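Local coordinates for protein TRAP dicarboxylate transporter, DctP subunit (Chromohalobacter salexigens, PDB 4P1L) that binds D-glucuronate in the periplasm and probably hands it to a tripartite ATP-independent (TRAP) permease for import into the cell, at residues A[27-32]-A[63-68]; A[35-40]-A[267-272]; A[84-89]-A[232-237]. One frame throughout, in Å; residues are numbered along the deposited sequence.

Contact 1: residues A[27-32]-A[63-68]. With BDP (beta-D-glucopyranuronic acid), chain C.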
loop_
_atom_site.group_PDB
_atom_site.type_symbol
_atom_site.label_atom_id
_atom_site.label_comp_id
_atom_site.label_asym_id
_atom_site.label_seq_id
_atom_site.Cartn_x
_atom_site.Cartn_y
_atom_site.Cartn_z
ATOM N N ARG A 27 -8.510 6.836 18.492
ATOM C CA ARG A 27 -8.776 7.345 17.146
ATOM C C ARG A 27 -7.874 6.641 16.137
ATOM O O ARG A 27 -6.670 6.483 16.354
ATOM C CB ARG A 27 -8.509 8.843 17.021
ATOM C CG ARG A 27 -9.111 9.678 18.100
ATOM C CD ARG A 27 -8.165 10.811 18.377
ATOM N NE ARG A 27 -8.504 11.985 17.598
ATOM C CZ ARG A 27 -7.635 12.914 17.217
ATOM N NH1 ARG A 27 -6.339 12.802 17.500
ATOM N NH2 ARG A 27 -8.069 13.956 16.526
ATOM N N GLY A 28 -8.487 6.258 15.031
ATOM C CA GLY A 28 -7.784 5.543 13.989
ATOM C C GLY A 28 -7.923 6.224 12.648
ATOM O O GLY A 28 -8.861 7.003 12.404
ATOM N N TRP A 29 -6.989 5.887 11.763
ATOM C CA TRP A 29 -6.827 6.600 10.499
ATOM C C TRP A 29 -6.952 5.647 9.322
ATOM O O TRP A 29 -6.383 4.546 9.321
ATOM C CB TRP A 29 -5.439 7.250 10.479
ATOM C CG TRP A 29 -5.112 8.099 9.269
ATOM C CD1 TRP A 29 -5.287 9.448 9.149
ATOM C CD2 TRP A 29 -4.540 7.661 8.039
ATOM N NE1 TRP A 29 -4.873 9.878 7.918
ATOM C CE2 TRP A 29 -4.416 8.800 7.209
ATOM C CE3 TRP A 29 -4.136 6.416 7.537
ATOM C CZ2 TRP A 29 -3.899 8.733 5.922
ATOM C CZ3 TRP A 29 -3.617 6.360 6.242
ATOM C CH2 TRP A 29 -3.494 7.512 5.464
ATOM N N ASN A 30 -7.706 6.075 8.318
ATOM C CA ASN A 30 -7.784 5.394 7.027
ATOM C C ASN A 30 -7.846 6.464 5.949
ATOM O O ASN A 30 -8.569 7.442 6.108
ATOM C CB ASN A 30 -9.043 4.525 7.015
ATOM C CG ASN A 30 -9.285 3.847 5.716
ATOM O OD1 ASN A 30 -8.347 3.531 4.958
ATOM N ND2 ASN A 30 -10.551 3.516 5.474
ATOM N N ILE A 31 -7.070 6.303 4.876
ATOM C CA ILE A 31 -7.090 7.265 3.787
ATOM C C ILE A 31 -8.324 7.083 2.872
ATOM O O ILE A 31 -8.755 8.037 2.193
ATOM C CB ILE A 31 -5.771 7.188 2.941
ATOM C CG1 ILE A 31 -5.663 8.359 1.963
ATOM C CG2 ILE A 31 -5.654 5.867 2.148
ATOM C CD1 ILE A 31 -4.231 8.621 1.458
ATOM N N HIS A 32 -8.871 5.861 2.844
ATOM C CA HIS A 32 -9.921 5.490 1.875
ATOM C C HIS A 32 -11.320 5.814 2.422
ATOM O O HIS A 32 -11.483 6.111 3.608
ATOM C CB HIS A 32 -9.850 3.994 1.548
ATOM C CG HIS A 32 -8.552 3.573 0.913
ATOM N ND1 HIS A 32 -8.264 3.819 -0.411
ATOM C CD2 HIS A 32 -7.470 2.927 1.422
ATOM C CE1 HIS A 32 -7.053 3.356 -0.693
ATOM N NE2 HIS A 32 -6.555 2.809 0.403
ATOM N N HIS A 63 -12.184 7.955 8.436
ATOM C CA HIS A 63 -11.894 7.653 7.052
ATOM C C HIS A 63 -11.608 8.917 6.236
ATOM O O HIS A 63 -11.662 10.035 6.763
ATOM C CB HIS A 63 -13.086 6.924 6.439
ATOM C CG HIS A 63 -13.508 5.723 7.200
ATOM N ND1 HIS A 63 -12.981 4.479 6.939
ATOM C CD2 HIS A 63 -14.397 5.556 8.201
ATOM C CE1 HIS A 63 -13.514 3.595 7.761
ATOM N NE2 HIS A 63 -14.395 4.222 8.522
ATOM N N ASN A 64 -11.296 8.711 4.956
ATOM C CA ASN A 64 -11.074 9.800 4.010
ATOM C C ASN A 64 -9.910 10.732 4.369
ATOM O O ASN A 64 -9.874 11.881 3.917
ATOM C CB ASN A 64 -12.348 10.651 3.873
ATOM C CG ASN A 64 -13.521 9.885 3.281
ATOM O OD1 ASN A 64 -14.634 9.865 3.852
ATOM N ND2 ASN A 64 -13.293 9.261 2.136
ATOM N N ALA A 65 -8.953 10.241 5.150
ATOM C CA ALA A 65 -7.828 11.057 5.570
ATOM C C ALA A 65 -8.275 12.354 6.252
ATOM O O ALA A 65 -7.536 13.331 6.263
ATOM C CB ALA A 65 -6.918 11.369 4.368
ATOM N N VAL A 66 -9.481 12.352 6.813
ATOM C CA VAL A 66 -9.991 13.479 7.596
ATOM C C VAL A 66 -8.953 14.009 8.599
ATOM O O VAL A 66 -8.868 15.209 8.844
ATOM C CB VAL A 66 -11.250 13.052 8.364
ATOM C CG1 VAL A 66 -11.597 14.063 9.445
ATOM C CG2 VAL A 66 -12.421 12.888 7.397
ATOM N N LEU A 67 -8.172 13.107 9.191
ATOM C CA LEU A 67 -7.178 13.510 10.192
ATOM C C LEU A 67 -5.761 13.736 9.633
ATOM O O LEU A 67 -4.816 13.886 10.414
ATOM C CB LEU A 67 -7.148 12.514 11.356
ATOM C CG LEU A 67 -8.471 12.365 12.105
ATOM C CD1 LEU A 67 -8.373 11.295 13.212
ATOM C CD2 LEU A 67 -8.934 13.708 12.699
ATOM N N GLY A 68 -5.612 13.777 8.306
ATOM C CA GLY A 68 -4.353 14.174 7.670
ATOM C C GLY A 68 -3.899 13.242 6.561
ATOM O O GLY A 68 -4.406 12.125 6.462
HETATM C C1 BDP C . -3.455 2.943 -2.355
HETATM C C2 BDP C . -3.101 2.730 -0.890
HETATM C C3 BDP C . -3.249 4.011 -0.162
HETATM C C4 BDP C . -2.330 5.002 -0.801
HETATM C C5 BDP C . -2.661 5.172 -2.307
HETATM C C6 BDP C . -1.721 6.143 -3.018
HETATM O O2 BDP C . -4.024 1.776 -0.391
HETATM O O3 BDP C . -2.737 3.764 1.250
HETATM O O4 BDP C . -2.429 6.275 -0.139
HETATM O O5 BDP C . -2.586 3.930 -2.934
HETATM O O6A BDP C . -1.449 5.884 -4.235
HETATM O O1 BDP C . -3.272 1.761 -3.054
HETATM O O6B BDP C . -1.328 7.170 -2.427
HETATM O O HOH W 1 -10.429 8.749 0.210
#
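Two backbone hydrogen bonds tie segment 27-32 to the turns that follow strand 59-62: A65 N donates to N30 O and N64 N to H32 O. As is usual in periplasmic solute-binding folds, the segment leaving the first strand reaches the ligand, while the turns at 63-68 lie beside it. The loop 63-68 is shaped by a type I' turn from H63 to V66 and a type I turn from A65 to G68. The second turn brings G68 O to the indole of W29, whose NE1 donates to it at 2.7 Å, with the oxygen close to the ring plane. L67 CB lies near the same ring edge, and A65 CB packs on I31 CG1 at 4.1 Å. Farther out, L67 CD1 lies over the rim of one face of the R27 guanidinium, with L67 CD2 3.9 Å from R27 NH2. On the other flank, N30 ND2 donates to H63 ND1 at 3.0 Å along a nearly straight line (165°), in the plane of the imidazole, although the amide and ring planes stand 76° apart. H63 NE2 is taken by E43, so both ring nitrogens are held and the imidazole cannot turn freely. The second end of the N30 amide serves its own chain: with CG anti to the backbone N (chi1 176°), OD1 accepts from H32 N in an Asx turn. That turn leads into the ligand-binding H32, whose ring has I31 CG2 over one face and whose NE2 donates to O2 of beta-D-glucuronate at 2.8 Å.

Contact 2: residues A[35-40]-A[267-272]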
loop_
_atom_site.group_PDB
_atom_site.type_symbol
_atom_site.label_atom_id
_atom_site.label_comp_id
_atom_site.label_asym_id
_atom_site.label_seq_id
_atom_site.Cartn_x
_atom_site.Cartn_y
_atom_site.Cartn_z
ATOM N N SER A 35 -16.502 2.721 2.738
ATOM C CA SER A 35 -16.985 1.535 2.035
ATOM C C SER A 35 -15.896 0.775 1.255
ATOM O O SER A 35 -16.145 -0.292 0.683
ATOM C CB SER A 35 -18.115 1.927 1.081
ATOM O OG SER A 35 -17.580 2.721 0.033
ATOM N N TYR A 36 -14.694 1.324 1.220
ATOM C CA TYR A 36 -13.570 0.637 0.608
ATOM C C TYR A 36 -13.277 -0.633 1.425
ATOM O O TYR A 36 -13.535 -0.655 2.608
ATOM C CB TYR A 36 -12.392 1.589 0.664
ATOM C CG TYR A 36 -11.221 1.250 -0.223
ATOM C CD1 TYR A 36 -11.261 1.538 -1.571
ATOM C CD2 TYR A 36 -10.057 0.719 0.311
ATOM C CE1 TYR A 36 -10.171 1.273 -2.395
ATOM C CE2 TYR A 36 -8.927 0.448 -0.501
ATOM C CZ TYR A 36 -9.009 0.744 -1.856
ATOM O OH TYR A 36 -7.956 0.502 -2.704
ATOM N N PRO A 37 -12.718 -1.684 0.803
ATOM C CA PRO A 37 -12.466 -2.890 1.599
ATOM C C PRO A 37 -11.726 -2.620 2.905
ATOM O O PRO A 37 -12.118 -3.179 3.937
ATOM C CB PRO A 37 -11.625 -3.742 0.659
ATOM C CG PRO A 37 -12.171 -3.381 -0.697
ATOM C CD PRO A 37 -12.441 -1.910 -0.626
ATOM N N ASN A 38 -10.664 -1.807 2.851
ATOM C CA ASN A 38 -9.921 -1.456 4.060
ATOM C C ASN A 38 -10.807 -0.766 5.093
ATOM O O ASN A 38 -10.639 -0.968 6.307
ATOM C CB ASN A 38 -8.757 -0.519 3.737
ATOM C CG ASN A 38 -7.748 -1.136 2.768
ATOM O OD1 ASN A 38 -8.085 -1.945 1.897
ATOM N ND2 ASN A 38 -6.505 -0.735 2.918
ATOM N N GLY A 39 -11.742 0.062 4.616
ATOM C CA GLY A 39 -12.613 0.811 5.519
ATOM C C GLY A 39 -13.529 -0.129 6.298
ATOM O O GLY A 39 -13.666 -0.051 7.511
ATOM N N LYS A 40 -14.155 -1.051 5.578
ATOM C CA LYS A 40 -15.016 -2.038 6.182
ATOM C C LYS A 40 -14.272 -2.863 7.237
ATOM O O LYS A 40 -14.793 -3.072 8.328
ATOM C CB LYS A 40 -15.598 -2.949 5.107
ATOM C CG LYS A 40 -16.541 -2.247 4.121
ATOM C CD LYS A 40 -16.970 -3.214 3.015
ATOM C CE LYS A 40 -18.045 -2.639 2.111
ATOM N NZ LYS A 40 -18.224 -3.468 0.901
ATOM N N ALA A 267 -10.520 -11.099 2.038
ATOM C CA ALA A 267 -11.689 -11.626 1.344
ATOM C C ALA A 267 -12.454 -10.509 0.620
ATOM O O ALA A 267 -12.832 -10.667 -0.548
ATOM C CB ALA A 267 -12.618 -12.373 2.329
ATOM N N LEU A 268 -12.709 -9.399 1.328
ATOM C CA LEU A 268 -13.378 -8.231 0.745
ATOM C C LEU A 268 -12.572 -7.676 -0.421
ATOM O O LEU A 268 -13.131 -7.206 -1.435
ATOM C CB LEU A 268 -13.539 -7.131 1.785
ATOM C CG LEU A 268 -14.496 -7.424 2.928
ATOM C CD1 LEU A 268 -14.473 -6.274 3.959
ATOM C CD2 LEU A 268 -15.911 -7.655 2.383
ATOM N N TRP A 269 -11.255 -7.703 -0.250
ATOM C CA TRP A 269 -10.351 -7.221 -1.279
ATOM C C TRP A 269 -10.553 -7.924 -2.620
ATOM O O TRP A 269 -10.684 -7.273 -3.658
ATOM C CB TRP A 269 -8.891 -7.374 -0.860
ATOM C CG TRP A 269 -8.010 -6.791 -1.903
ATOM C CD1 TRP A 269 -7.250 -7.470 -2.815
ATOM C CD2 TRP A 269 -7.822 -5.396 -2.182
ATOM N NE1 TRP A 269 -6.604 -6.584 -3.647
ATOM C CE2 TRP A 269 -6.950 -5.305 -3.289
ATOM C CE3 TRP A 269 -8.330 -4.220 -1.625
ATOM C CZ2 TRP A 269 -6.537 -4.084 -3.817
ATOM C CZ3 TRP A 269 -7.928 -3.002 -2.153
ATOM C CH2 TRP A 269 -7.052 -2.947 -3.256
ATOM N N GLU A 270 -10.531 -9.249 -2.623
ATOM C CA GLU A 270 -10.699 -9.987 -3.881
ATOM C C GLU A 270 -12.011 -9.624 -4.589
ATOM O O GLU A 270 -12.045 -9.376 -5.799
ATOM C CB GLU A 270 -10.629 -11.487 -3.624
ATOM C CG GLU A 270 -9.276 -11.950 -3.131
ATOM C CD GLU A 270 -8.142 -11.551 -4.072
ATOM O OE1 GLU A 270 -8.276 -11.791 -5.302
ATOM O OE2 GLU A 270 -7.126 -10.983 -3.588
ATOM N N GLU A 271 -13.096 -9.565 -3.830
ATOM C CA GLU A 271 -14.382 -9.210 -4.409
ATOM C C GLU A 271 -14.326 -7.792 -4.936
ATOM O O GLU A 271 -14.849 -7.495 -6.009
ATOM C CB GLU A 271 -15.493 -9.320 -3.364
ATOM C CG GLU A 271 -16.897 -9.328 -3.952
ATOM C CD GLU A 271 -17.507 -7.941 -4.123
ATOM O OE1 GLU A 271 -17.083 -6.993 -3.411
ATOM O OE2 GLU A 271 -18.438 -7.805 -4.960
ATOM N N GLY A 272 -13.675 -6.920 -4.177
ATOM C CA GLY A 272 -13.623 -5.512 -4.504
ATOM C C GLY A 272 -12.860 -5.273 -5.806
ATOM O O GLY A 272 -13.217 -4.409 -6.603
#
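This is an apolar contact between two helices distant in sequence, in which the first turn of helix 37-52 rests against the middle of the long helix 248-282. P37, the first helical residue after the N-cap position Y36, sits at its centre: its CB lies 4.1 Å from L268 CB and also meets W269 CE3 at the edge of the indole. One turn on, K40 CB meets L268 CD1 at 3.7 Å, and the extended lysine chain carries its CD past the same methyl. W269 swings its ring toward the start of helix 37-52 because its CG is anti to the backbone N (chi1 -176°), so that the benzo end of the indole runs beside the Y36 side chain, both pointing the same way. W269 CZ3 comes to 3.5 Å from Y36 OH, a hydroxyl hydrogen-bonded to S211, and N38 OD1, hydrogen-bonded to Q265, lies near the same corner. The two aromatic residues connect the helix pair to the sugar pocket: Y36 stacks on the ring of the ligand-binding H32, while W269 and Y36 both touch N208 and P210 of helix 209-214, and N38 ND2 bonds to N86 of strand 84-88.

Contact 3: residues A[84-89]-A[232-237]. With BDP (beta-D-glucopyranuronic acid), chain C.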
loop_
_atom_site.group_PDB
_atom_site.type_symbol
_atom_site.label_atom_id
_atom_site.label_comp_id
_atom_site.label_asym_id
_atom_site.label_seq_id
_atom_site.Cartn_x
_atom_site.Cartn_y
_atom_site.Cartn_z
ATOM N N PHE A 84 -4.380 4.247 16.291
ATOM C CA PHE A 84 -4.198 3.148 15.355
ATOM C C PHE A 84 -4.402 3.609 13.907
ATOM O O PHE A 84 -4.886 4.706 13.661
ATOM C CB PHE A 84 -5.109 1.964 15.725
ATOM C CG PHE A 84 -6.597 2.198 15.483
ATOM C CD1 PHE A 84 -7.355 2.960 16.356
ATOM C CD2 PHE A 84 -7.242 1.607 14.397
ATOM C CE1 PHE A 84 -8.713 3.156 16.155
ATOM C CE2 PHE A 84 -8.592 1.791 14.196
ATOM C CZ PHE A 84 -9.337 2.573 15.075
ATOM N N ALA A 85 -4.019 2.772 12.947
ATOM C CA ALA A 85 -4.111 3.164 11.568
ATOM C C ALA A 85 -3.841 1.983 10.634
ATOM O O ALA A 85 -3.207 0.987 11.012
ATOM C CB ALA A 85 -3.145 4.277 11.291
ATOM N N ASN A 86 -4.343 2.140 9.419
ATOM C CA ASN A 86 -4.025 1.307 8.265
ATOM C C ASN A 86 -3.093 2.139 7.393
ATOM O O ASN A 86 -3.497 3.142 6.811
ATOM C CB ASN A 86 -5.345 0.925 7.576
ATOM C CG ASN A 86 -5.193 0.411 6.154
ATOM O OD1 ASN A 86 -6.074 0.632 5.339
ATOM N ND2 ASN A 86 -4.088 -0.278 5.847
ATOM N N PHE A 87 -1.816 1.757 7.364
ATOM C CA PHE A 87 -0.861 2.424 6.509
ATOM C C PHE A 87 -0.397 1.509 5.382
ATOM O O PHE A 87 -0.099 0.336 5.619
ATOM C CB PHE A 87 0.385 2.843 7.291
ATOM C CG PHE A 87 0.138 3.879 8.338
ATOM C CD1 PHE A 87 -0.576 5.029 8.044
ATOM C CD2 PHE A 87 0.616 3.704 9.623
ATOM C CE1 PHE A 87 -0.807 5.983 8.999
ATOM C CE2 PHE A 87 0.400 4.681 10.596
ATOM C CZ PHE A 87 -0.322 5.823 10.266
ATOM N N ASN A 88 -0.292 2.071 4.187
ATOM C CA ASN A 88 0.467 1.448 3.108
ATOM C C ASN A 88 1.975 1.498 3.434
ATOM O O ASN A 88 2.495 2.508 3.958
ATOM C CB ASN A 88 0.162 2.150 1.792
ATOM C CG ASN A 88 0.746 1.429 0.587
ATOM O OD1 ASN A 88 1.913 1.634 0.242
ATOM N ND2 ASN A 88 -0.054 0.603 -0.060
HETATM N N MSE A 89 2.666 0.397 3.155
HETATM C CA MSE A 89 4.095 0.302 3.478
HETATM C C MSE A 89 4.997 1.129 2.587
HETATM O O MSE A 89 6.168 1.352 2.921
HETATM C CB MSE A 89 4.563 -1.152 3.470
HETATM C CG MSE A 89 3.996 -1.995 4.587
HETATM SE SE MSE A 89 4.524 -1.394 6.416
HETATM C CE MSE A 89 6.125 -2.501 6.574
ATOM N N LEU A 232 2.353 -4.025 -2.626
ATOM C CA LEU A 232 2.685 -3.404 -1.362
ATOM C C LEU A 232 1.775 -3.957 -0.257
ATOM O O LEU A 232 0.535 -3.860 -0.332
ATOM C CB LEU A 232 2.546 -1.892 -1.478
ATOM C CG LEU A 232 3.702 -1.211 -2.257
ATOM C CD1 LEU A 232 3.341 0.227 -2.626
ATOM C CD2 LEU A 232 4.977 -1.253 -1.404
ATOM N N PRO A 233 2.375 -4.547 0.795
ATOM C CA PRO A 233 1.547 -4.832 1.958
ATOM C C PRO A 233 1.076 -3.540 2.609
ATOM O O PRO A 233 1.696 -2.490 2.399
ATOM C CB PRO A 233 2.511 -5.578 2.916
ATOM C CG PRO A 233 3.597 -6.079 2.058
ATOM C CD PRO A 233 3.769 -4.982 1.003
ATOM N N GLU A 234 0.004 -3.614 3.398
ATOM C CA GLU A 234 -0.378 -2.544 4.304
ATOM C C GLU A 234 -0.506 -3.111 5.721
ATOM O O GLU A 234 -0.854 -4.277 5.893
ATOM C CB GLU A 234 -1.703 -1.921 3.876
ATOM C CG GLU A 234 -1.765 -1.577 2.389
ATOM C CD GLU A 234 -2.752 -0.456 2.063
ATOM O OE1 GLU A 234 -3.648 -0.175 2.907
ATOM O OE2 GLU A 234 -2.621 0.126 0.961
ATOM N N CYS A 235 -0.197 -2.308 6.739
ATOM C CA CYS A 235 -0.338 -2.772 8.103
ATOM C C CYS A 235 -1.590 -2.212 8.716
ATOM O O CYS A 235 -2.067 -1.142 8.332
ATOM C CB CYS A 235 0.863 -2.378 8.966
ATOM S SG CYS A 235 1.140 -0.592 9.117
ATOM N N LEU A 236 -2.099 -2.947 9.696
ATOM C CA LEU A 236 -2.995 -2.427 10.718
ATOM C C LEU A 236 -2.122 -2.329 11.954
ATOM O O LEU A 236 -1.639 -3.352 12.451
ATOM C CB LEU A 236 -4.180 -3.354 10.956
ATOM C CG LEU A 236 -5.069 -3.060 12.156
ATOM C CD1 LEU A 236 -5.466 -1.615 12.233
ATOM C CD2 LEU A 236 -6.298 -3.945 12.083
ATOM N N CYS A 237 -1.840 -1.111 12.395
ATOM C CA CYS A 237 -0.911 -0.909 13.508
ATOM C C CYS A 237 -1.467 0.021 14.600
ATOM O O CYS A 237 -2.444 0.763 14.385
ATOM C CB CYS A 237 0.411 -0.338 12.994
ATOM S SG CYS A 237 0.313 1.375 12.390
HETATM C C1 BDP C . -3.455 2.943 -2.355
HETATM C C2 BDP C . -3.101 2.730 -0.890
HETATM C C3 BDP C . -3.249 4.011 -0.162
HETATM C C4 BDP C . -2.330 5.002 -0.801
HETATM C C5 BDP C . -2.661 5.172 -2.307
HETATM C C6 BDP C . -1.721 6.143 -3.018
HETATM O O2 BDP C . -4.024 1.776 -0.391
HETATM O O3 BDP C . -2.737 3.764 1.250
HETATM O O4 BDP C . -2.429 6.275 -0.139
HETATM O O5 BDP C . -2.586 3.930 -2.934
HETATM O O6A BDP C . -1.449 5.884 -4.235
HETATM O O1 BDP C . -3.272 1.761 -3.054
HETATM O O6B BDP C . -1.328 7.170 -2.427
#
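F84 opens a strand that runs antiparallel to 234-237, the two segment axes 4.6 Å apart at their closest; both belong to the mixed five-stranded sheet of one lobe of this periplasmic solute-binding protein. F84 meets L236 CD1 with its ring edge. A85 and C237 then form a hydrogen-bonded pair, exchanging two N-H to O bonds. At N86, on the face shared with L236, N88 and E234, the amide turns across to the neighbouring strand: ND2 donates to E234 OE1 at 3.0 Å and weakly to C235 O, while OD1 accepts from N38. F87 pairs with C235 through two more backbone bonds and lies on the opposite face, where C237 SG approaches its CD2 at 3.6 Å, an oblique sulfur-aromatic contact. The phenyl ring also meets W29 and packs on helix 70-78. N88 stands across from E234, and here the sheet enters the ligand site. A chi1 of -171° turns the N88 amide away from its own N-H, and its ND2 reaches the anti side of E234 OE2 at 2.8 Å, almost straight (174°) but 31° out of the carboxylate plane. Past the strand, the selenomethionine M89 adds a bond from its N to P233 O and packs its CG on P233 CB. Gripped through one oxygen by N86 and the other by N88, the E234 carboxylate is fixed in its rotation and presented to the sugar. Its OE2, besides taking the N88 hydrogen, accepts from the O2 hydroxyl of beta-D-glucuronate at 2.6 Å.

In the fold
Contacts 1 and 3 have centres about 12 Å apart and share one sheet, in which strands 26-29 and 84-88 are neighbours; contact 2 lies about 16 Å from contact 1 and 14 Å from contact 3, centre to centre. Along the chain, contact 1 closes before contact 3 opens, contact 3 is nested within the loop closed by contact 2, and contacts 1 and 2 interleave. Contacts 1 and 3 converge on the same sugar hydroxyl, O2, through H32 and E234, while contact 2 touches contact 3 through N38, joining helix 37-52 to the five-stranded sheet. The general lesson is that a binding site can be assembled from parts distant in sequence.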